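Local coordinates for phosphatidylglycerol lysyltransferase C-terminal domain-containing protein (Bacteroides thetaiotaomicron, PDB 2HQY) that is of unknown function but binds coenzyme A and, by its family, is probably an acyl- or aminoacyl-transferase of the acetyltransferase clan, at residues 173-176 / 177-181. Numbering follows the deposited sequence.
Sequences AEWC and KVNNC. With COA (coenzyme A), chain C.
Asn179 lies over one face of the Trp175 indole in the last turn of helix 165-179, a compact example of a helix end that contributes two residues to a cofactor pocket. Followed outward, the asparagine first sets CB above the six-membered ring in a CH-pi contact, 3.9 Å from CB to the ring centroid. CG then rides over CZ2 and CH2, with amide and indole planes stacked 23° apart. At the tip the branches part: OD1 turns to the ribose side of coenzyme A, 3.5 Å from its C4B, while ND2 sits 3.1 Å from Trp175 CE2 and donates back to Trp175 O at 3.0 Å. That oxygen also takes the helix bond from Asn179 N; it lies close to the amide plane, so the ND2 bond, with the indole beneath, holds the amide's rotation. With CG anti to the backbone N (chi1 -169°), the tryptophan reaches the cofactor, and its NE1 gives O8A of the 3'-phosphate an almost straight hydrogen bond of 2.8 Å (177°). Cys181 SG meets the ring edge at CZ3 and is joined to Cys176 SG in a disulfide, which ties the helix to the turn beyond it, where Asn180, the first residue to leave helical geometry, takes a positive phi. A leucine in place of Trp175 would probably leave the phosphate without this donor and the Asn179 amide without its stacking surface. Together with Tyr246, which also hydrogen-bonds the cofactor, the arrangement forms part of the coenzyme A pocket of this acetyltransferase-clan domain.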
loop_
_atom_site.group_PDB
_atom_site.type_symbol
_atom_site.label_atom_id
_atom_site.label_comp_id
_atom_site.label_asym_id
_atom_site.label_seq_id
_atom_site.Cartn_x
_atom_site.Cartn_y
_atom_site.Cartn_z
ATOM N N ALA A 173 2.938 -6.874 18.571
ATOM C CA ALA A 173 2.845 -8.297 18.175
ATOM C C ALA A 173 2.122 -9.093 19.271
ATOM O O ALA A 173 1.301 -9.955 18.980
ATOM C CB ALA A 173 4.238 -8.872 17.907
ATOM N N GLU A 174 2.383 -8.760 20.531
ATOM C CA GLU A 174 1.703 -9.439 21.631
ATOM C C GLU A 174 0.234 -9.072 21.650
ATOM O O GLU A 174 -0.618 -9.938 21.825
ATOM C CB GLU A 174 2.325 -9.073 22.977
ATOM C CG GLU A 174 3.740 -9.635 23.134
ATOM C CD GLU A 174 4.222 -9.620 24.587
ATOM O OE1 GLU A 174 3.369 -9.578 25.523
ATOM O OE2 GLU A 174 5.461 -9.656 24.789
ATOM N N TRP A 175 -0.048 -7.785 21.469
ATOM C CA TRP A 175 -1.427 -7.280 21.487
ATOM C C TRP A 175 -2.235 -7.908 20.352
ATOM O O TRP A 175 -3.405 -8.283 20.526
ATOM C CB TRP A 175 -1.399 -5.743 21.350
ATOM C CG TRP A 175 -2.717 -5.097 21.606
ATOM C CD1 TRP A 175 -3.167 -4.569 22.788
ATOM C CD2 TRP A 175 -3.762 -4.900 20.651
ATOM N NE1 TRP A 175 -4.444 -4.059 22.624
ATOM C CE2 TRP A 175 -4.830 -4.252 21.324
ATOM C CE3 TRP A 175 -3.906 -5.216 19.290
ATOM C CZ2 TRP A 175 -6.028 -3.899 20.679
ATOM C CZ3 TRP A 175 -5.105 -4.880 18.642
ATOM C CH2 TRP A 175 -6.153 -4.221 19.349
ATOM N N CYS A 176 -1.609 -8.026 19.187
ATOM C CA CYS A 176 -2.298 -8.614 18.024
ATOM C C CYS A 176 -2.517 -10.128 18.177
ATOM O O CYS A 176 -3.492 -10.686 17.624
ATOM C CB CYS A 176 -1.538 -8.288 16.744
ATOM S SG CYS A 176 -2.183 -6.713 16.066
ATOM N N LYS A 177 -1.606 -10.792 18.893
ATOM C CA LYS A 177 -1.795 -12.235 19.183
ATOM C C LYS A 177 -3.049 -12.385 20.033
ATOM O O LYS A 177 -3.892 -13.227 19.731
ATOM C CB LYS A 177 -0.567 -12.870 19.870
ATOM C CG LYS A 177 -0.622 -14.398 20.069
ATOM C CD LYS A 177 -0.879 -15.164 18.752
ATOM C CE LYS A 177 0.265 -15.071 17.711
ATOM N NZ LYS A 177 -0.034 -15.860 16.450
ATOM N N VAL A 178 -3.177 -11.565 21.072
ATOM C CA VAL A 178 -4.356 -11.587 21.961
ATOM C C VAL A 178 -5.631 -11.245 21.170
ATOM O O VAL A 178 -6.665 -11.920 21.296
ATOM C CB VAL A 178 -4.192 -10.563 23.145
ATOM C CG1 VAL A 178 -5.452 -10.507 24.007
ATOM C CG2 VAL A 178 -3.001 -10.950 24.026
ATOM N N ASN A 179 -5.552 -10.198 20.356
ATOM C CA ASN A 179 -6.736 -9.620 19.719
ATOM C C ASN A 179 -7.086 -10.241 18.350
ATOM O O ASN A 179 -8.095 -9.883 17.722
ATOM C CB ASN A 179 -6.623 -8.075 19.705
ATOM C CG ASN A 179 -6.885 -7.467 21.102
ATOM O OD1 ASN A 179 -8.041 -7.301 21.487
ATOM N ND2 ASN A 179 -5.816 -7.187 21.882
ATOM N N ASN A 180 -6.278 -11.194 17.912
ATOM C CA ASN A 180 -6.506 -11.853 16.617
ATOM C C ASN A 180 -6.515 -10.889 15.429
ATOM O O ASN A 180 -7.434 -10.907 14.580
ATOM C CB ASN A 180 -7.790 -12.720 16.634
ATOM C CG ASN A 180 -7.817 -13.726 15.488
ATOM O OD1 ASN A 180 -6.834 -13.848 14.725
ATOM N ND2 ASN A 180 -8.939 -14.448 15.349
ATOM N N CYS A 181 -5.476 -10.061 15.340
ATOM C CA CYS A 181 -5.363 -9.184 14.172
ATOM C C CYS A 181 -5.234 -9.938 12.856
ATOM O O CYS A 181 -5.575 -9.387 11.809
ATOM C CB CYS A 181 -4.189 -8.221 14.310
ATOM S SG CYS A 181 -4.296 -7.161 15.793
HETATM N N1A COA C . -8.561 -0.128 16.103
HETATM C C2A COA C . -7.805 -0.087 17.218
HETATM N N3A COA C . -8.173 -0.737 18.332
HETATM C C4A COA C . -9.329 -1.461 18.355
HETATM C C5A COA C . -10.128 -1.523 17.218
HETATM C C6A COA C . -9.717 -0.835 16.067
HETATM N N6A COA C . -10.438 -0.850 14.918
HETATM N N7A COA C . -11.192 -2.305 17.540
HETATM C C8A COA C . -11.052 -2.717 18.824
HETATM N N9A COA C . -9.929 -2.179 19.323
HETATM C C1B COA C . -9.342 -2.409 20.673
HETATM C C2B COA C . -9.979 -1.832 21.932
HETATM O O2B COA C . -9.459 -0.535 22.216
HETATM C C3B COA C . -9.468 -2.823 22.966
HETATM O O3B COA C . -8.126 -2.516 23.359
HETATM P P3B COA C . -7.550 -2.989 24.790
HETATM O O7A COA C . -8.197 -1.992 25.749
HETATM O O8A COA C . -6.036 -2.916 24.646
HETATM O O9A COA C . -8.045 -4.400 25.021
HETATM C C4B COA C . -9.425 -4.165 22.253
HETATM O O4B COA C . -9.287 -3.840 20.866
HETATM C C5B COA C . -10.682 -5.006 22.508
HETATM O O5B COA C . -11.756 -4.133 22.895
HETATM P P1A COA C . -13.306 -4.254 22.425
HETATM O O1A COA C . -13.945 -2.896 22.622
HETATM O O2A COA C . -13.418 -4.933 21.066
HETATM O O3A COA C . -13.875 -5.230 23.582
HETATM O O4A COA C . -13.943 -7.383 24.914
HETATM O O5A COA C . -12.894 -7.357 22.512
#